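Local coordinates for protein urocanate hydratase (Paenibacillus sp. Soil724D2, PDB 7NED) that probably catalyses the NAD+-dependent hydration of thiourocanate, a step in bacterial ergothioneine catabolism, at residues R341-R346 with I400-H405; A345-P350 with L518-Y523; E448-G453 with A524-E529; S470-L475 with L508-N513. All blocks are in the same frame, centred on the assembly; numbering follows the deposited sequence.

Contact 1 of 4, residues R341-R346 with I400-H405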
# COMPACT_ATOMS: atom_id res chain seq x y z
N ARG A 341 -21.91 0.96 -9.98
CA ARG A 341 -21.32 -0.29 -9.52
C ARG A 341 -21.65 -1.49 -10.41
O ARG A 341 -20.79 -2.37 -10.53
CB ARG A 341 -21.73 -0.55 -8.07
CG ARG A 341 -20.95 -1.78 -7.44
CD ARG A 341 -21.10 -1.79 -5.92
NE ARG A 341 -20.34 -0.71 -5.30
CZ ARG A 341 -20.55 -0.23 -4.08
NH1 ARG A 341 -21.52 -0.77 -3.32
NH2 ARG A 341 -19.75 0.71 -3.59
N PRO A 342 -22.79 -1.57 -11.09
CA PRO A 342 -22.98 -2.71 -12.01
C PRO A 342 -21.94 -2.73 -13.12
O PRO A 342 -21.60 -3.82 -13.59
CB PRO A 342 -24.39 -2.49 -12.56
CG PRO A 342 -25.08 -1.81 -11.43
CD PRO A 342 -24.06 -0.85 -10.88
N LEU A 343 -21.41 -1.57 -13.53
CA LEU A 343 -20.32 -1.57 -14.49
C LEU A 343 -19.02 -2.04 -13.84
O LEU A 343 -18.31 -2.91 -14.36
CB LEU A 343 -20.15 -0.15 -15.04
CG LEU A 343 -21.38 0.39 -15.81
CD1 LEU A 343 -21.14 1.82 -16.24
CD2 LEU A 343 -21.64 -0.50 -17.03
N PHE A 344 -18.67 -1.45 -12.70
CA PHE A 344 -17.46 -1.86 -12.00
C PHE A 344 -17.45 -3.36 -11.74
O PHE A 344 -16.39 -3.99 -11.78
CB PHE A 344 -17.33 -1.09 -10.68
CG PHE A 344 -17.24 0.41 -10.85
CD1 PHE A 344 -16.60 0.96 -11.95
CD2 PHE A 344 -17.78 1.27 -9.90
CE1 PHE A 344 -16.49 2.35 -12.09
CE2 PHE A 344 -17.66 2.65 -10.04
CZ PHE A 344 -17.04 3.18 -11.16
N ALA A 345 -18.62 -3.95 -11.49
CA ALA A 345 -18.70 -5.36 -11.16
C ALA A 345 -18.27 -6.25 -12.32
O ALA A 345 -17.88 -7.40 -12.09
CB ALA A 345 -20.11 -5.71 -10.70
N ARG A 346 -18.26 -5.73 -13.54
CA ARG A 346 -17.71 -6.44 -14.69
C ARG A 346 -16.40 -5.83 -15.14
O ARG A 346 -15.93 -6.13 -16.25
CB ARG A 346 -18.71 -6.45 -15.86
CG ARG A 346 -20.04 -7.11 -15.55
CD ARG A 346 -20.90 -7.33 -16.83
NE ARG A 346 -22.19 -7.93 -16.46
CZ ARG A 346 -22.49 -9.23 -16.56
NH1 ARG A 346 -21.62 -10.10 -17.06
NH2 ARG A 346 -23.68 -9.67 -16.17
N ILE A 400 -11.62 8.99 -24.15
CA ILE A 400 -12.15 8.19 -23.05
C ILE A 400 -13.12 7.18 -23.63
O ILE A 400 -13.91 7.50 -24.55
CB ILE A 400 -12.84 9.07 -21.99
CG1 ILE A 400 -13.28 8.21 -20.78
CG2 ILE A 400 -14.01 9.78 -22.57
CD1 ILE A 400 -12.01 7.69 -19.93
N GLY A 401 -13.07 5.94 -23.13
CA GLY A 401 -14.01 4.97 -23.65
C GLY A 401 -14.13 3.80 -22.69
O GLY A 401 -13.18 3.04 -22.52
N TRP A 402 -15.27 3.69 -22.02
CA TRP A 402 -15.42 2.68 -20.97
C TRP A 402 -15.56 1.32 -21.60
O TRP A 402 -16.49 1.08 -22.39
CB TRP A 402 -16.62 2.99 -20.08
CG TRP A 402 -16.36 4.08 -19.11
CD1 TRP A 402 -15.79 5.29 -19.38
CD2 TRP A 402 -16.66 4.07 -17.71
NE1 TRP A 402 -15.72 6.04 -18.22
CE2 TRP A 402 -16.23 5.30 -17.18
CE3 TRP A 402 -17.25 3.13 -16.85
CZ2 TRP A 402 -16.36 5.63 -15.80
CZ3 TRP A 402 -17.35 3.44 -15.48
CH2 TRP A 402 -16.92 4.69 -14.98
N PHE A 403 -14.66 0.42 -21.23
CA PHE A 403 -14.61 -0.93 -21.75
C PHE A 403 -14.41 -1.87 -20.57
O PHE A 403 -13.81 -1.50 -19.55
CB PHE A 403 -13.44 -1.09 -22.75
CG PHE A 403 -13.76 -0.62 -24.15
CD1 PHE A 403 -14.62 -1.34 -24.95
CD2 PHE A 403 -13.14 0.50 -24.68
CE1 PHE A 403 -14.91 -0.95 -26.26
CE2 PHE A 403 -13.42 0.89 -26.01
CZ PHE A 403 -14.29 0.15 -26.78
N GLY A 404 -14.88 -3.11 -20.72
CA GLY A 404 -14.70 -4.11 -19.69
C GLY A 404 -13.68 -5.19 -20.04
O GLY A 404 -12.80 -5.02 -20.90
N HIS A 405 -13.81 -6.33 -19.36
CA HIS A 405 -12.79 -7.37 -19.44
C HIS A 405 -12.75 -7.98 -20.83
O HIS A 405 -13.78 -8.40 -21.37
CB HIS A 405 -13.08 -8.45 -18.39
CG HIS A 405 -12.06 -9.55 -18.39
ND1 HIS A 405 -10.81 -9.41 -17.84
CD2 HIS A 405 -12.10 -10.80 -18.92
CE1 HIS A 405 -10.12 -10.52 -18.01
NE2 HIS A 405 -10.89 -11.39 -18.65
O HOH W 1 -16.52 -6.93 -18.61

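Contact 2 of 4, residues A345-P350 with L518-Y523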
# COMPACT_ATOMS: atom_id res chain seq x y z
N ALA A 345 -18.62 -3.95 -11.49
CA ALA A 345 -18.70 -5.36 -11.16
C ALA A 345 -18.27 -6.25 -12.32
O ALA A 345 -17.88 -7.40 -12.09
CB ALA A 345 -20.11 -5.71 -10.70
N ARG A 346 -18.26 -5.73 -13.54
CA ARG A 346 -17.71 -6.44 -14.69
C ARG A 346 -16.40 -5.83 -15.14
O ARG A 346 -15.93 -6.13 -16.25
CB ARG A 346 -18.71 -6.45 -15.86
CG ARG A 346 -20.04 -7.11 -15.55
CD ARG A 346 -20.90 -7.33 -16.83
NE ARG A 346 -22.19 -7.93 -16.46
CZ ARG A 346 -22.49 -9.23 -16.56
NH1 ARG A 346 -21.62 -10.10 -17.06
NH2 ARG A 346 -23.68 -9.67 -16.17
N ALA A 347 -15.82 -4.96 -14.32
CA ALA A 347 -14.58 -4.25 -14.63
C ALA A 347 -14.73 -3.41 -15.89
O ALA A 347 -13.75 -3.16 -16.60
CB ALA A 347 -13.39 -5.22 -14.76
N ILE A 348 -15.95 -2.98 -16.20
CA ILE A 348 -16.11 -1.91 -17.18
C ILE A 348 -15.70 -0.60 -16.52
O ILE A 348 -16.18 -0.26 -15.42
CB ILE A 348 -17.56 -1.86 -17.69
CG1 ILE A 348 -17.95 -3.22 -18.28
CG2 ILE A 348 -17.71 -0.74 -18.76
CD1 ILE A 348 -19.46 -3.49 -18.35
N GLY A 349 -14.77 0.12 -17.13
CA GLY A 349 -14.24 1.27 -16.45
C GLY A 349 -13.58 2.27 -17.36
O GLY A 349 -13.55 2.09 -18.58
N PRO A 350 -13.02 3.35 -16.77
CA PRO A 350 -12.62 4.55 -17.54
C PRO A 350 -11.31 4.41 -18.31
O PRO A 350 -10.35 5.15 -18.12
CB PRO A 350 -12.55 5.63 -16.46
CG PRO A 350 -12.33 4.86 -15.15
CD PRO A 350 -13.18 3.65 -15.34
N LEU A 518 -8.56 -8.97 -12.36
CA LEU A 518 -8.60 -8.86 -10.91
C LEU A 518 -9.78 -8.00 -10.48
O LEU A 518 -10.37 -8.24 -9.42
CB LEU A 518 -7.29 -8.26 -10.39
CG LEU A 518 -7.17 -8.11 -8.86
CD1 LEU A 518 -7.18 -9.48 -8.18
CD2 LEU A 518 -5.90 -7.30 -8.51
N GLY A 519 -10.10 -6.98 -11.30
CA GLY A 519 -11.28 -6.17 -11.05
C GLY A 519 -12.55 -7.00 -10.95
O GLY A 519 -13.34 -6.83 -10.00
N VAL A 520 -12.78 -7.89 -11.91
CA VAL A 520 -13.96 -8.77 -11.83
C VAL A 520 -13.90 -9.60 -10.56
O VAL A 520 -14.90 -9.75 -9.85
CB VAL A 520 -14.08 -9.67 -13.06
CG1 VAL A 520 -15.31 -10.58 -12.88
CG2 VAL A 520 -14.19 -8.81 -14.31
N LEU A 521 -12.75 -10.19 -10.27
CA LEU A 521 -12.70 -11.07 -9.10
C LEU A 521 -12.90 -10.31 -7.81
O LEU A 521 -13.44 -10.87 -6.85
CB LEU A 521 -11.39 -11.85 -9.04
CG LEU A 521 -11.13 -12.88 -10.13
CD1 LEU A 521 -10.03 -13.84 -9.72
CD2 LEU A 521 -12.42 -13.68 -10.37
N ARG A 522 -12.49 -9.03 -7.75
CA ARG A 522 -12.71 -8.27 -6.52
C ARG A 522 -14.20 -8.14 -6.22
O ARG A 522 -14.61 -8.26 -5.06
CB ARG A 522 -12.06 -6.88 -6.63
CG ARG A 522 -12.04 -6.11 -5.34
CD ARG A 522 -13.27 -5.19 -5.20
NE ARG A 522 -13.24 -4.60 -3.88
CZ ARG A 522 -13.69 -5.20 -2.79
NH1 ARG A 522 -14.24 -6.42 -2.88
NH2 ARG A 522 -13.60 -4.60 -1.61
N TYR A 523 -15.02 -7.85 -7.24
CA TYR A 523 -16.46 -7.77 -7.04
C TYR A 523 -17.07 -9.16 -6.93
O TYR A 523 -18.03 -9.35 -6.17
CB TYR A 523 -17.11 -6.93 -8.17
CG TYR A 523 -16.82 -5.49 -7.88
CD1 TYR A 523 -17.67 -4.75 -7.07
CD2 TYR A 523 -15.60 -4.91 -8.25
CE1 TYR A 523 -17.36 -3.45 -6.68
CE2 TYR A 523 -15.28 -3.60 -7.86
CZ TYR A 523 -16.16 -2.89 -7.08
OH TYR A 523 -15.89 -1.59 -6.69

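Contact 3 of 4, residues E448-G453 with A524-E529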
# COMPACT_ATOMS: atom_id res chain seq x y z
N GLU A 448 -18.12 2.32 -1.02
CA GLU A 448 -19.12 2.59 -0.01
C GLU A 448 -20.20 1.51 -0.05
O GLU A 448 -20.76 1.22 -1.12
CB GLU A 448 -19.73 3.96 -0.24
CG GLU A 448 -20.74 4.32 0.83
CD GLU A 448 -21.14 5.77 0.75
OE1 GLU A 448 -20.27 6.64 0.48
OE2 GLU A 448 -22.34 6.05 0.92
N ARG A 449 -20.47 0.89 1.09
CA ARG A 449 -21.55 -0.08 1.24
C ARG A 449 -21.39 -1.25 0.26
O ARG A 449 -22.28 -1.59 -0.53
CB ARG A 449 -22.91 0.61 1.09
CG ARG A 449 -23.15 1.57 2.27
CD ARG A 449 -24.50 2.26 2.30
NE ARG A 449 -25.50 1.38 1.75
CZ ARG A 449 -26.37 1.74 0.82
NH1 ARG A 449 -26.36 2.98 0.35
NH2 ARG A 449 -27.26 0.85 0.38
N MET A 450 -20.21 -1.88 0.32
CA MET A 450 -20.03 -3.09 -0.45
C MET A 450 -20.94 -4.17 0.11
O MET A 450 -21.21 -4.21 1.32
CB MET A 450 -18.57 -3.59 -0.36
CG MET A 450 -17.61 -2.58 -0.93
SD MET A 450 -17.74 -2.49 -2.73
CE MET A 450 -16.94 -4.02 -3.18
N LYS A 451 -21.36 -5.08 -0.77
CA LYS A 451 -22.29 -6.14 -0.39
C LYS A 451 -21.78 -6.94 0.81
O LYS A 451 -22.56 -7.31 1.71
CB LYS A 451 -22.52 -7.08 -1.59
CG LYS A 451 -23.72 -8.00 -1.44
CD LYS A 451 -23.71 -9.09 -2.51
CE LYS A 451 -25.05 -9.82 -2.67
NZ LYS A 451 -25.88 -9.28 -3.83
N ASP A 452 -20.48 -7.21 0.86
CA ASP A 452 -19.92 -8.00 1.96
C ASP A 452 -19.33 -7.17 3.07
O ASP A 452 -18.75 -7.73 4.00
CB ASP A 452 -18.85 -8.96 1.43
CG ASP A 452 -17.67 -8.22 0.87
OD1 ASP A 452 -17.78 -6.98 0.64
OD2 ASP A 452 -16.63 -8.85 0.65
N GLY A 453 -19.47 -5.85 3.02
CA GLY A 453 -18.93 -5.01 4.07
C GLY A 453 -17.45 -4.76 3.97
O GLY A 453 -16.84 -4.33 4.96
N ALA A 524 -16.53 -10.15 -7.64
CA ALA A 524 -17.02 -11.51 -7.44
C ALA A 524 -16.83 -11.95 -6.00
O ALA A 524 -17.75 -12.51 -5.38
CB ALA A 524 -16.31 -12.48 -8.39
N ASP A 525 -15.65 -11.67 -5.42
CA ASP A 525 -15.38 -12.01 -4.04
C ASP A 525 -16.38 -11.36 -3.10
O ASP A 525 -16.73 -11.94 -2.07
CB ASP A 525 -13.98 -11.57 -3.64
CG ASP A 525 -13.65 -11.96 -2.22
OD1 ASP A 525 -13.29 -13.15 -2.04
OD2 ASP A 525 -13.77 -11.11 -1.30
N ALA A 526 -16.83 -10.15 -3.42
CA ALA A 526 -17.77 -9.51 -2.52
C ALA A 526 -19.20 -10.02 -2.70
O ALA A 526 -20.09 -9.57 -1.98
CB ALA A 526 -17.75 -7.99 -2.69
N GLY A 527 -19.43 -10.90 -3.66
CA GLY A 527 -20.73 -11.54 -3.80
C GLY A 527 -21.59 -10.98 -4.91
O GLY A 527 -22.79 -11.29 -4.94
N TYR A 528 -21.03 -10.16 -5.80
CA TYR A 528 -21.85 -9.53 -6.84
C TYR A 528 -22.12 -10.52 -7.96
O TYR A 528 -21.20 -11.14 -8.49
CB TYR A 528 -21.19 -8.26 -7.39
CG TYR A 528 -21.32 -7.15 -6.40
CD1 TYR A 528 -22.47 -6.36 -6.35
CD2 TYR A 528 -20.32 -6.91 -5.47
CE1 TYR A 528 -22.62 -5.38 -5.41
CE2 TYR A 528 -20.45 -5.92 -4.53
CZ TYR A 528 -21.59 -5.17 -4.48
OH TYR A 528 -21.72 -4.18 -3.55
N GLU A 529 -23.39 -10.68 -8.29
CA GLU A 529 -23.78 -11.68 -9.27
C GLU A 529 -23.34 -11.31 -10.69
O GLU A 529 -23.05 -12.20 -11.50
CB GLU A 529 -25.29 -11.88 -9.16
CG GLU A 529 -25.81 -13.10 -9.81
CD GLU A 529 -24.98 -14.32 -9.50
OE1 GLU A 529 -24.95 -15.17 -10.40
OE2 GLU A 529 -24.40 -14.42 -8.39
O HOH W 2 -15.99 -11.37 0.87
O HOH W 3 -14.48 -8.51 -0.81

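Contact 4 of 4, residues S470-L475 with L508-N513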
# COMPACT_ATOMS: atom_id res chain seq x y z
N SER A 470 3.88 -7.35 -12.34
CA SER A 470 4.19 -8.70 -12.78
C SER A 470 3.68 -8.96 -14.19
O SER A 470 3.98 -10.02 -14.75
CB SER A 470 3.56 -9.71 -11.81
OG SER A 470 3.95 -9.44 -10.48
N SER A 471 2.90 -8.05 -14.76
CA SER A 471 2.25 -8.29 -16.04
C SER A 471 2.87 -7.49 -17.18
O SER A 471 2.27 -7.42 -18.27
CB SER A 471 0.76 -7.94 -15.95
OG SER A 471 0.08 -8.80 -15.04
N MET A 472 4.00 -6.82 -16.94
CA MET A 472 4.80 -6.17 -17.98
C MET A 472 4.30 -4.77 -18.35
O MET A 472 4.52 -4.31 -19.47
CB MET A 472 4.80 -7.06 -19.22
CG MET A 472 5.41 -8.42 -18.86
SD MET A 472 5.47 -9.58 -20.23
CE MET A 472 3.76 -9.94 -20.42
N ALA A 473 3.59 -4.10 -17.45
CA ALA A 473 3.13 -2.75 -17.69
C ALA A 473 4.33 -1.79 -17.79
O ALA A 473 5.47 -2.13 -17.42
CB ALA A 473 2.17 -2.32 -16.57
N ASP A 474 4.07 -0.59 -18.32
CA ASP A 474 5.15 0.38 -18.49
C ASP A 474 5.28 1.28 -17.29
O ASP A 474 6.39 1.67 -16.92
CB ASP A 474 4.90 1.24 -19.75
CG ASP A 474 5.13 0.44 -21.03
OD1 ASP A 474 4.11 -0.00 -21.62
OD2 ASP A 474 6.30 0.17 -21.39
N LEU A 475 4.17 1.62 -16.66
CA LEU A 475 4.21 2.43 -15.44
C LEU A 475 3.14 1.92 -14.48
O LEU A 475 2.00 1.71 -14.88
CB LEU A 475 3.96 3.92 -15.77
CG LEU A 475 4.00 4.94 -14.61
CD1 LEU A 475 4.43 6.34 -15.10
CD2 LEU A 475 2.67 5.04 -13.88
N LEU A 508 0.74 -5.79 -23.51
CA LEU A 508 -0.60 -5.21 -23.49
C LEU A 508 -1.64 -6.26 -23.13
O LEU A 508 -2.55 -6.01 -22.34
CB LEU A 508 -0.93 -4.61 -24.86
CG LEU A 508 -0.08 -3.43 -25.29
CD1 LEU A 508 -0.34 -3.20 -26.77
CD2 LEU A 508 -0.55 -2.23 -24.49
N GLU A 509 -1.54 -7.42 -23.77
CA GLU A 509 -2.46 -8.51 -23.48
C GLU A 509 -2.39 -8.92 -22.02
O GLU A 509 -3.43 -9.10 -21.36
CB GLU A 509 -2.12 -9.71 -24.37
CG GLU A 509 -3.16 -10.81 -24.41
CD GLU A 509 -2.68 -11.95 -25.30
OE1 GLU A 509 -1.76 -12.67 -24.89
OE2 GLU A 509 -3.16 -12.10 -26.42
N THR A 510 -1.16 -9.12 -21.51
CA THR A 510 -0.97 -9.66 -20.16
C THR A 510 -1.48 -8.68 -19.13
O THR A 510 -2.27 -9.04 -18.26
CB THR A 510 0.50 -10.01 -19.91
OG1 THR A 510 0.97 -10.87 -20.97
CG2 THR A 510 0.70 -10.69 -18.51
N THR A 511 -1.07 -7.40 -19.26
CA THR A 511 -1.49 -6.38 -18.30
C THR A 511 -2.99 -6.15 -18.36
O THR A 511 -3.65 -6.08 -17.31
CB THR A 511 -0.76 -5.07 -18.56
OG1 THR A 511 0.60 -5.21 -18.12
CG2 THR A 511 -1.38 -3.97 -17.75
N LEU A 512 -3.55 -5.97 -19.56
CA LEU A 512 -4.96 -5.59 -19.62
C LEU A 512 -5.86 -6.75 -19.16
O LEU A 512 -6.84 -6.53 -18.44
CB LEU A 512 -5.31 -5.11 -21.05
CG LEU A 512 -4.65 -3.74 -21.37
CD1 LEU A 512 -4.77 -3.34 -22.86
CD2 LEU A 512 -5.20 -2.61 -20.46
N ASN A 513 -5.56 -7.99 -19.55
CA ASN A 513 -6.37 -9.10 -19.04
C ASN A 513 -6.32 -9.18 -17.50
O ASN A 513 -7.31 -9.52 -16.86
CB ASN A 513 -5.91 -10.43 -19.61
CG ASN A 513 -6.31 -10.63 -21.05
OD1 ASN A 513 -7.24 -10.00 -21.57
ND2 ASN A 513 -5.64 -11.59 -21.68

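Contact 1 of 4, residues R341-R346 with I400-H405
W402 packs the six-membered ring of its indole against the side chains of L343 and F344. The contact belongs to the C-terminal domain of urocanase. It joins the C-terminal part of helix 335-344 to the loop that follows strand 398-400. F344 and W402 meet rim to rim, neither ring lying over the face of the other. F344 CE1 is 3.7 Å from W402 CZ3, and the ring planes make an angle of 29°. The side chains of L343 and W402 cross at about a right angle, with L343 CD1 4.1 Å from W402 CE3. The indole also packs on P350 and L340. It lies about 8 Å from bound urocanate, while F344 lies about 9 Å from NAD. Neither distance is a direct contact, so the pair lies near the ligands without touching them.

The backbones come nearest at R346 and G404, whose CA atoms are 6.3 Å apart. The guanidinium of R346 pairs with E534 and D533 of helix 529-538. One water closes the polar end: it donates to R346 O at 2.6 Å and accepts from H405 N at 2.9 Å.

Contact 2 of 4, residues A345-P350 with L518-Y523
A345, V520 and Y523 have the most surface buried here. They join the turn that ends helix 335-344 to the flank of helix 502-525. The turn is a Schellman motif with A347, at positive phi, as its C-prime residue. I348 N returns to L343 O and A347 N to F344 O. No hydrogen bond crosses between the two segments, so they are held by close packing.

A345 sits against the root of the Y523 side chain. Its CA is 3.7 Å from Y523 CB, and the two CB atoms are 4.1 Å apart. With chi1 at -76°, Y523 CG lies beside its own backbone N, 3.8 Å from A345 CA. A345 N lies over one face of the ring. R522 CD lies against the opposite face, 3.6 Å above the plane and toward the rim. G519 O lies at the ring edge, in plane. The phenol ring is thus held between the turn and its own helix. A345 O bonds outside the pair, to S531 OG.

One turn back along the helix, G519 and A347 bring their CA atoms to 5.2 Å. The lack of a side chain at G519 goes with this close approach. On the far side of the helix, L518 and L521 point away from the turn and pack on F82 and G80 of the second subunit. V520 meets the turn with one methyl: its CG2 is 3.7 Å from A347 CB and equally 3.7 Å from R346 O.

Contact 3 of 4, residues E448-G453 with A524-E529
Y528 OH accepts a bent hydrogen bond from K451 N, 2.9 Å long with an angle of 136° at the hydrogen. R341 NH1 adds a weak bond to the same oxygen. The bond ties a type I beta turn, M450 to G453, to the C-terminal end of helix 502-525. That end is a Schellman motif, with G527 at positive phi, and Y528 follows as the N-cap of the next helix.

K451 CB stands 3.6 Å from Y528 CZ. CG is anti to the backbone N (chi1 -165°), and the chain stays extended as far as CE, then bends at chi4. On the way K451 CD comes 3.4 Å from G527 O. Its NZ is too far from the phenol ring for more than a weak cation-pi attraction. M450 CE packs 4.1 Å from A526 CB and also near the Y528 ring. A phenylalanine in place of Y528 would probably leave K451 N without this acceptor and cost R341 its weak bond.

D452 lays its carboxylate on A526, with OD2 3.4 Å from A526 CA. OD1 of D452 is bonded to S454 OG. Two like charges come close, D452 OD2 and D525 OD2 being 4.1 Å apart, and this may raise the proton affinity of one of them. K77 of the second subunit, bridged to D525 OD1, is likely to offset that. A shared water probably eases the pair as well, donating to D452 OD2 at 2.6 Å and to D525 OD2 at 2.7 Å.

Contact 4 of 4, residues S470-L475 with L508-N513
T511 sets CB 3.8 Å from S471 O, and from there its two branches divide. OG1 donates a hydrogen bond to S471 O at 2.8 Å. CG2 goes to A473 CB, 4.1 Å away. The contact seats helix 502-525 on the loop between helix 459-469 and strand 475-480. That loop ends in a classic beta bulge, where D474 and L475 both face T495.

The hydroxyl of T511 comes to the carbonyl from above. It stands 73° out of the carbonyl plane, with a C=O...OG1 angle of 107°. Chi1 of -73° holds OG1 beside the backbone N. R507 O, one turn earlier, is a weak second acceptor that could only share the same proton. S471 CB lies against the backbone of the helix, 3.6 Å from T511 CA. Its OG turns elsewhere, to L467 O and N514 ND2. An alanine in place of T511 would probably leave S471 O without its hydroxyl partner and open a gap beside A473 CB.

T510, the residue before, also meets S471. Its CG2 is 3.8 Å from S471 CB, and its OG1 is bonded to I506 O within the helix. The second subunit packs on the same region, with K83 on T510, T84 on S471 and H85 on M472. M472 bends its chain at chi3, which turns CE to the helix. The fit is tight there: M472 CE is 3.3 Å from T510 CB, closer than carbon atoms usually pack.

Overall arrangement
All four contacts lie within the C-terminal domain. Helix 335-344 and the turn after it come first. Contact 1 closes the shorter of two loops that start there, at the segment after strand 398-400. Contact 2 runs on to helix 502-525, so contact 1 closes within its span. Contact 3 opens at 448-453, inside that span, and closes at 524-529, just beyond it; contacts 2 and 3 therefore cross. Contact 4 falls within both. Contacts 2, 3 and 4 tie helix 502-525 to the turn after helix 335-344, to the loop before helix 459-469 and to the loop before strand 475-480. All three reach the second subunit. R341 bridges contact 1 to contact 3 through E448 O.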